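Local coordinates for regulatory protein SdiA (Escherichia coli, PDB 4LFU) that activates transcription of cell-division genes as a LuxR-type quorum-sensing receptor and DNA-binding transcription factor that responds to autoinducers from other bacteria, at residues 188-193 against 202-207; 217-222 against 228-233. All blocks are in the same frame, centred on the assembly; numbering follows the deposited sequence.

How the contacts relate
Both contacts lie in the C-terminal LuxR-type helix-turn-helix domain, with centres about 15 Å apart, and both segments of contact 1 precede those of contact 2 in the sequence. Contact 1 joins helix 182-192 to helix 197-204, the first helix of the predicted DNA-binding motif. Contact 2 joins the C-terminal end of helix 208-222, which follows in the chain, to helix 227-237. Leu188, in the first segment of contact 1, reaches contact 2: its CD1 lies 3.7 Å from Val230 CG1 and 3.8 Å from Met218 CE. Helix 182-192 thus links the two contacts within the four-helix domain, and residues of both segment pairs take part in the interface with the second subunit.

Contact 1: 188-193 against 202-207; sequences LRWTAE and MILSIS
Ile203 sets its CG2 methyl over one face of the Trp190 indole, a CH-pi contact in which the two side chains approach from opposite directions. The methyl is 3.9 Å from the centroid of the six-membered ring, and the line between them is tilted 28° from the ring normal; CG2 is therefore displaced toward the rim. Its nearest ring atom accordingly is Trp190 CZ2, 3.5 Å from Ile203 CG2. The Ile203 torsion explains why this branch does the touching: with CG1 held beside the backbone N (chi1 -48°), CG2 is the branch left to extend away from that nitrogen.

This packing joins helix 182-192 to helix 197-204, the first helix of the predicted helix-turn-helix of the LuxR-type DNA-binding domain. The turn toward the next helix follows at once. Ser205, with a positive phi of 58°, is the C-prime residue of the Schellman motif that ends helix 197-204, and Ser207 takes the N-cap position before helix 208-222, its OG hydrogen-bonded to Thr210 OG1.

A looser apolar contact comes from Leu204, whose CD2 approaches the pyrrole side of the indole obliquely and lies 4.2 Å from Trp190 NE1. Leu204 also packs on Glu186 and Ile187 of helix 182-192, one turn before Trp190. No hydrogen bond spans the two segments, and they bury 140 Å² together, half of it on Trp190. The Trp190 side chain also touches Ile200 and Lys195, and Trp190 packs on Thr53 of the second subunit.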
ATOM      1  N   LEU A 188     -10.453  -8.678  17.960  1.00 28.71           N
ATOM      2  CA  LEU A 188      -9.479  -7.623  17.709  1.00 27.14           C
ATOM      3  C   LEU A 188     -10.100  -6.439  16.985  1.00 26.47           C
ATOM      4  O   LEU A 188      -9.915  -5.299  17.392  1.00 25.74           O
ATOM      5  CB  LEU A 188      -8.283  -8.171  16.945  1.00 26.46           C
ATOM      6  CG  LEU A 188      -6.984  -7.459  17.321  1.00 27.00           C
ATOM      7  CD1 LEU A 188      -6.742  -7.468  18.858  1.00 23.36           C
ATOM      8  CD2 LEU A 188      -5.852  -8.105  16.544  1.00 22.62           C
ATOM      9  N   ARG A 189     -10.874  -6.726  15.945  1.00 26.45           N
ATOM     10  CA  ARG A 189     -11.631  -5.703  15.205  1.00 26.46           C
ATOM     11  C   ARG A 189     -12.545  -4.827  16.041  1.00 26.62           C
ATOM     12  O   ARG A 189     -12.614  -3.612  15.818  1.00 26.66           O
ATOM     13  CB  ARG A 189     -12.417  -6.337  14.055  1.00 26.76           C
ATOM     14  CG  ARG A 189     -11.517  -6.810  12.911  1.00 27.18           C
ATOM     15  CD  ARG A 189     -12.338  -7.093  11.636  1.00 30.89           C
ATOM     16  NE  ARG A 189     -13.259  -8.222  11.828  1.00 33.44           N
ATOM     17  CZ  ARG A 189     -12.910  -9.501  11.719  1.00 33.98           C
ATOM     18  NH1 ARG A 189     -11.657  -9.845  11.404  1.00 31.88           N
ATOM     19  NH2 ARG A 189     -13.822 -10.439  11.906  1.00 33.26           N
ATOM     20  N   TRP A 190     -13.256  -5.429  16.994  1.00 26.56           N
ATOM     21  CA  TRP A 190     -14.123  -4.665  17.898  1.00 27.55           C
ATOM     22  C   TRP A 190     -13.294  -3.848  18.883  1.00 27.41           C
ATOM     23  O   TRP A 190     -13.713  -2.759  19.301  1.00 27.07           O
ATOM     24  CB  TRP A 190     -15.158  -5.569  18.633  1.00 27.92           C
ATOM     25  CG  TRP A 190     -16.243  -6.050  17.726  1.00 28.05           C
ATOM     26  CD1 TRP A 190     -16.374  -7.307  17.214  1.00 29.58           C
ATOM     27  CD2 TRP A 190     -17.323  -5.275  17.169  1.00 29.04           C
ATOM     28  NE1 TRP A 190     -17.468  -7.372  16.383  1.00 30.17           N
ATOM     29  CE2 TRP A 190     -18.068  -6.142  16.333  1.00 29.81           C
ATOM     30  CE3 TRP A 190     -17.736  -3.936  17.298  1.00 28.52           C
ATOM     31  CZ2 TRP A 190     -19.205  -5.719  15.631  1.00 30.16           C
ATOM     32  CZ3 TRP A 190     -18.868  -3.509  16.600  1.00 29.08           C
ATOM     33  CH2 TRP A 190     -19.589  -4.398  15.772  1.00 29.45           C
ATOM     34  N   THR A 191     -12.129  -4.386  19.247  1.00 27.66           N
ATOM     35  CA  THR A 191     -11.158  -3.674  20.096  1.00 28.39           C
ATOM     36  C   THR A 191     -10.651  -2.370  19.431  1.00 28.74           C
ATOM     37  O   THR A 191     -10.646  -1.283  20.045  1.00 28.83           O
ATOM     38  CB  THR A 191     -10.001  -4.620  20.494  1.00 28.59           C
ATOM     39  OG1 THR A 191     -10.552  -5.698  21.252  1.00 27.91           O
ATOM     40  CG2 THR A 191      -8.918  -3.894  21.345  1.00 26.16           C
ATOM     41  N   ALA A 192     -10.275  -2.497  18.165  1.00 28.98           N
ATOM     42  CA  ALA A 192      -9.781  -1.393  17.362  1.00 29.77           C
ATOM     43  C   ALA A 192     -10.844  -0.322  17.113  1.00 30.84           C
ATOM     44  O   ALA A 192     -10.504   0.809  16.775  1.00 31.03           O
ATOM     45  CB  ALA A 192      -9.228  -1.934  16.045  1.00 29.91           C
ATOM     46  N   GLU A 193     -12.123  -0.686  17.280  1.00 31.81           N
ATOM     47  CA  GLU A 193     -13.251   0.235  17.106  1.00 32.69           C
ATOM     48  C   GLU A 193     -13.598   0.960  18.392  1.00 32.92           C
ATOM     49  O   GLU A 193     -14.492   1.808  18.403  1.00 33.11           O
ATOM     50  CB  GLU A 193     -14.506  -0.486  16.599  1.00 32.63           C
ATOM     51  CG  GLU A 193     -14.491  -0.856  15.117  1.00 35.41           C
ATOM     52  CD  GLU A 193     -14.383   0.344  14.181  1.00 38.88           C
ATOM     53  OE1 GLU A 193     -14.655   1.506  14.560  1.00 40.02           O
ATOM     54  OE2 GLU A 193     -13.997   0.125  13.030  1.00 43.68           O
ATOM     55  N   MET A 202     -21.479  -8.480  24.736  1.00 39.78           N
ATOM     56  CA  MET A 202     -22.854  -8.285  24.254  1.00 40.92           C
ATOM     57  C   MET A 202     -22.983  -8.424  22.730  1.00 40.71           C
ATOM     58  O   MET A 202     -23.875  -9.128  22.234  1.00 40.89           O
ATOM     59  CB  MET A 202     -23.407  -6.934  24.719  1.00 41.73           C
ATOM     60  CG  MET A 202     -23.518  -6.770  26.240  1.00 46.41           C
ATOM     61  SD  MET A 202     -24.519  -8.039  27.103  1.00 56.06           S
ATOM     62  CE  MET A 202     -26.106  -7.953  26.232  1.00 55.08           C
ATOM     63  N   ILE A 203     -22.085  -7.773  21.987  1.00 40.28           N
ATOM     64  CA  ILE A 203     -22.049  -7.893  20.516  1.00 39.74           C
ATOM     65  C   ILE A 203     -22.023  -9.345  20.054  1.00 38.86           C
ATOM     66  O   ILE A 203     -22.747  -9.725  19.137  1.00 38.94           O
ATOM     67  CB  ILE A 203     -20.798  -7.191  19.883  1.00 39.79           C
ATOM     68  CG1 ILE A 203     -20.592  -5.769  20.430  1.00 40.41           C
ATOM     69  CG2 ILE A 203     -20.830  -7.278  18.326  1.00 39.40           C
ATOM     70  CD1 ILE A 203     -21.386  -4.693  19.772  1.00 42.55           C
ATOM     71  N   LEU A 204     -21.147 -10.135  20.663  1.00 38.50           N
ATOM     72  CA  LEU A 204     -20.908 -11.531  20.238  1.00 37.86           C
ATOM     73  C   LEU A 204     -21.691 -12.587  21.039  1.00 38.17           C
ATOM     74  O   LEU A 204     -21.597 -13.773  20.743  1.00 38.53           O
ATOM     75  CB  LEU A 204     -19.403 -11.858  20.257  1.00 36.48           C
ATOM     76  CG  LEU A 204     -18.465 -10.955  19.448  1.00 35.58           C
ATOM     77  CD1 LEU A 204     -17.002 -11.309  19.701  1.00 33.16           C
ATOM     78  CD2 LEU A 204     -18.791 -10.997  17.960  1.00 33.61           C
ATOM     79  N   SER A 205     -22.447 -12.159  22.046  1.00 38.78           N
ATOM     80  CA  SER A 205     -23.220 -13.079  22.898  1.00 39.56           C
ATOM     81  C   SER A 205     -22.333 -14.130  23.590  1.00 39.48           C
ATOM     82  O   SER A 205     -22.648 -15.323  23.600  1.00 40.45           O
ATOM     83  CB  SER A 205     -24.349 -13.751  22.087  1.00 40.12           C
ATOM     84  OG  SER A 205     -25.170 -12.776  21.463  1.00 40.56           O
ATOM     85  N   ILE A 206     -21.208 -13.674  24.137  1.00 38.75           N
ATOM     86  CA  ILE A 206     -20.298 -14.503  24.932  1.00 37.07           C
ATOM     87  C   ILE A 206     -20.025 -13.775  26.258  1.00 36.47           C
ATOM     88  O   ILE A 206     -20.498 -12.671  26.467  1.00 36.44           O
ATOM     89  CB  ILE A 206     -18.977 -14.806  24.171  1.00 37.29           C
ATOM     90  CG1 ILE A 206     -18.398 -13.508  23.565  1.00 36.69           C
ATOM     91  CG2 ILE A 206     -19.206 -15.886  23.120  1.00 35.96           C
ATOM     92  CD1 ILE A 206     -17.023 -13.633  22.943  1.00 36.54           C
ATOM     93  N   SER A 207     -19.297 -14.407  27.162  1.00 35.89           N
ATOM     94  CA  SER A 207     -18.952 -13.787  28.426  1.00 36.02           C
ATOM     95  C   SER A 207     -17.675 -12.921  28.309  1.00 35.75           C
ATOM     96  O   SER A 207     -16.890 -13.064  27.376  1.00 35.17           O
ATOM     97  CB  SER A 207     -18.767 -14.873  29.485  1.00 35.83           C
ATOM     98  OG  SER A 207     -17.585 -15.606  29.239  1.00 36.43           O
TER

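Contact 2: 217-222 against 228-233; sequences NMQKKI and TQVACY
Lys221 NZ, gripped by a salt bridge to Glu184 OE2 and a hydrogen bond to Asn179 O, ties helix 208-222 to helix 182-192 and the loop before it, while its neighbours Met218, Gln219 and Ile222 meet Val230 of helix 227-237. That meeting is apolar, with no hydrogen bond between the segments. Val230 gives up 85 Å² to the other helix and divides its two methyls between partners. CG1, swung opposite the backbone N (chi1 -177°), reaches Met218 CB at 4.1 Å. The other methyl, CG2, sits between two chains: it is 4.0 Å from Gln219 CG, in a side chain that crosses at about a right angle, and 4.1 Å from Ile222 CD1.

Ile222 CG1 is wedged between its own N and C (chi1 66°), and from there CD1 extends to Val230 and also touches the Gln229 side chain. The segment axes approach to 9.9 Å at a crossing angle of 73°, so the overlap is short and centres on Val230, whose CA is 6.7 Å from Gln219 CA.

Other residues of helix 227-237 meet the second subunit: Thr228 packs on Thr228 of that subunit, and Ala231 on its Cys232. Within the chain, helix 182-192 lies against both helix 208-222, where Met218 touches Glu184, and helix 227-237, so that the three helices pack together.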
ATOM      1  N   ASN A 217      -4.553 -14.701  24.875  1.00 28.60           N
ATOM      2  CA  ASN A 217      -3.875 -15.621  23.945  1.00 28.76           C
ATOM      3  C   ASN A 217      -3.130 -14.889  22.821  1.00 28.38           C
ATOM      4  O   ASN A 217      -2.077 -15.333  22.387  1.00 28.56           O
ATOM      5  CB  ASN A 217      -4.860 -16.638  23.322  1.00 28.33           C
ATOM      6  CG  ASN A 217      -5.492 -17.597  24.362  1.00 30.12           C
ATOM      7  OD1 ASN A 217      -4.976 -17.774  25.470  1.00 31.03           O
ATOM      8  ND2 ASN A 217      -6.603 -18.233  23.983  1.00 28.80           N
ATOM      9  N   MET A 218      -3.716 -13.796  22.337  1.00 28.62           N
ATOM     10  CA  MET A 218      -3.125 -12.949  21.307  1.00 28.52           C
ATOM     11  C   MET A 218      -1.917 -12.184  21.893  1.00 28.99           C
ATOM     12  O   MET A 218      -0.903 -12.009  21.225  1.00 28.56           O
ATOM     13  CB  MET A 218      -4.169 -11.961  20.782  1.00 27.99           C
ATOM     14  CG  MET A 218      -5.167 -12.529  19.772  1.00 26.96           C
ATOM     15  SD  MET A 218      -6.302 -11.291  19.078  1.00 29.47           S
ATOM     16  CE  MET A 218      -7.361 -10.888  20.468  1.00 26.70           C
ATOM     17  N   GLN A 219      -2.054 -11.746  23.143  1.00 29.07           N
ATOM     18  CA  GLN A 219      -0.985 -11.074  23.880  1.00 30.43           C
ATOM     19  C   GLN A 219       0.162 -12.029  24.082  1.00 32.16           C
ATOM     20  O   GLN A 219       1.304 -11.684  23.802  1.00 32.24           O
ATOM     21  CB  GLN A 219      -1.494 -10.528  25.227  1.00 29.54           C
ATOM     22  CG  GLN A 219      -2.110  -9.160  25.096  1.00 27.86           C
ATOM     23  CD  GLN A 219      -3.088  -8.800  26.189  1.00 27.68           C
ATOM     24  OE1 GLN A 219      -4.236  -8.425  25.905  1.00 28.95           O
ATOM     25  NE2 GLN A 219      -2.650  -8.875  27.435  1.00 25.37           N
ATOM     26  N   LYS A 220      -0.160 -13.246  24.528  1.00 33.81           N
ATOM     27  CA  LYS A 220       0.826 -14.308  24.686  1.00 36.38           C
ATOM     28  C   LYS A 220       1.549 -14.679  23.386  1.00 36.05           C
ATOM     29  O   LYS A 220       2.775 -14.743  23.381  1.00 36.66           O
ATOM     30  CB  LYS A 220       0.203 -15.526  25.419  1.00 36.83           C
ATOM     31  CG  LYS A 220       0.950 -16.877  25.296  1.00 38.98           C
ATOM     32  CD  LYS A 220       0.249 -18.033  26.096  1.00 39.03           C
ATOM     33  CE  LYS A 220      -1.199 -18.365  25.614  1.00 43.51           C
ATOM     34  NZ  LYS A 220      -1.361 -18.501  24.110  1.00 43.38           N
ATOM     35  N   LYS A 221       0.817 -14.883  22.291  1.00 36.18           N
ATOM     36  CA  LYS A 221       1.425 -15.215  20.981  1.00 36.88           C
ATOM     37  C   LYS A 221       2.543 -14.264  20.510  1.00 37.35           C
ATOM     38  O   LYS A 221       3.574 -14.737  20.021  1.00 37.98           O
ATOM     39  CB  LYS A 221       0.372 -15.274  19.872  1.00 36.28           C
ATOM     40  CG  LYS A 221      -0.432 -16.532  19.821  1.00 38.50           C
ATOM     41  CD  LYS A 221      -1.644 -16.349  18.909  1.00 40.45           C
ATOM     42  CE  LYS A 221      -2.420 -17.651  18.737  1.00 41.47           C
ATOM     43  NZ  LYS A 221      -3.613 -17.448  17.828  1.00 42.43           N
ATOM     44  N   ILE A 222       2.316 -12.943  20.611  1.00 37.45           N
ATOM     45  CA  ILE A 222       3.271 -11.926  20.111  1.00 37.23           C
ATOM     46  C   ILE A 222       4.044 -11.191  21.214  1.00 37.14           C
ATOM     47  O   ILE A 222       4.737 -10.226  20.940  1.00 37.70           O
ATOM     48  CB  ILE A 222       2.603 -10.882  19.139  1.00 36.95           C
ATOM     49  CG1 ILE A 222       1.580 -10.002  19.850  1.00 35.95           C
ATOM     50  CG2 ILE A 222       1.967 -11.580  17.948  1.00 38.12           C
ATOM     51  CD1 ILE A 222       1.295  -8.669  19.139  1.00 37.00           C
ATOM     52  N   THR A 228      -4.036  -3.008  23.185  1.00 26.59           N
ATOM     53  CA  THR A 228      -3.799  -1.825  22.331  1.00 26.58           C
ATOM     54  C   THR A 228      -2.674  -2.067  21.364  1.00 25.69           C
ATOM     55  O   THR A 228      -2.829  -1.777  20.179  1.00 25.53           O
ATOM     56  CB  THR A 228      -3.500  -0.520  23.134  1.00 26.56           C
ATOM     57  OG1 THR A 228      -4.489  -0.345  24.157  1.00 27.79           O
ATOM     58  CG2 THR A 228      -3.513   0.706  22.194  1.00 26.09           C
ATOM     59  N   GLN A 229      -1.559  -2.592  21.876  1.00 25.93           N
ATOM     60  CA  GLN A 229      -0.405  -2.954  21.043  1.00 26.46           C
ATOM     61  C   GLN A 229      -0.774  -4.050  20.035  1.00 24.82           C
ATOM     62  O   GLN A 229      -0.353  -4.005  18.876  1.00 23.86           O
ATOM     63  CB  GLN A 229       0.838  -3.388  21.875  1.00 25.96           C
ATOM     64  CG  GLN A 229       2.016  -3.700  20.918  1.00 28.13           C
ATOM     65  CD  GLN A 229       3.224  -4.366  21.546  1.00 29.54           C
ATOM     66  OE1 GLN A 229       4.032  -3.714  22.193  1.00 34.92           O
ATOM     67  NE2 GLN A 229       3.389  -5.667  21.295  1.00 34.30           N
ATOM     68  N   VAL A 230      -1.570  -5.031  20.472  1.00 24.62           N
ATOM     69  CA  VAL A 230      -2.021  -6.097  19.544  1.00 23.61           C
ATOM     70  C   VAL A 230      -2.884  -5.544  18.421  1.00 23.76           C
ATOM     71  O   VAL A 230      -2.630  -5.803  17.236  1.00 24.13           O
ATOM     72  CB  VAL A 230      -2.790  -7.215  20.252  1.00 23.84           C
ATOM     73  CG1 VAL A 230      -3.156  -8.311  19.241  1.00 22.15           C
ATOM     74  CG2 VAL A 230      -1.972  -7.767  21.364  1.00 22.40           C
ATOM     75  N   ALA A 231      -3.894  -4.766  18.789  1.00 23.69           N
ATOM     76  CA  ALA A 231      -4.773  -4.154  17.807  1.00 24.08           C
ATOM     77  C   ALA A 231      -4.024  -3.206  16.861  1.00 24.34           C
ATOM     78  O   ALA A 231      -4.272  -3.204  15.654  1.00 25.32           O
ATOM     79  CB  ALA A 231      -5.928  -3.429  18.514  1.00 23.72           C
ATOM     80  N   CYS A 232      -3.111  -2.393  17.398  1.00 24.67           N
ATOM     81  CA  CYS A 232      -2.352  -1.433  16.560  1.00 24.53           C
ATOM     82  C   CYS A 232      -1.394  -2.103  15.613  1.00 23.57           C
ATOM     83  O   CYS A 232      -1.276  -1.681  14.492  1.00 23.57           O
ATOM     84  CB  CYS A 232      -1.590  -0.431  17.417  1.00 24.35           C
ATOM     85  SG  CYS A 232      -2.692   0.710  18.193  1.00 28.02           S
ATOM     86  N   TYR A 233      -0.711  -3.145  16.075  1.00 24.18           N
ATOM     87  CA  TYR A 233       0.161  -3.942  15.206  1.00 25.03           C
ATOM     88  C   TYR A 233      -0.614  -4.626  14.069  1.00 24.57           C
ATOM     89  O   TYR A 233      -0.210  -4.567  12.894  1.00 24.10           O
ATOM     90  CB  TYR A 233       0.960  -4.955  16.030  1.00 25.82           C
ATOM     91  CG  TYR A 233       2.273  -4.413  16.571  1.00 27.77           C
ATOM     92  CD1 TYR A 233       2.310  -3.270  17.358  1.00 27.62           C
ATOM     93  CD2 TYR A 233       3.484  -5.055  16.289  1.00 30.30           C
ATOM     94  CE1 TYR A 233       3.515  -2.782  17.866  1.00 29.02           C
ATOM     95  CE2 TYR A 233       4.709  -4.565  16.790  1.00 30.94           C
ATOM     96  CZ  TYR A 233       4.708  -3.433  17.576  1.00 29.26           C
ATOM     97  OH  TYR A 233       5.898  -2.959  18.081  1.00 30.79           O
TER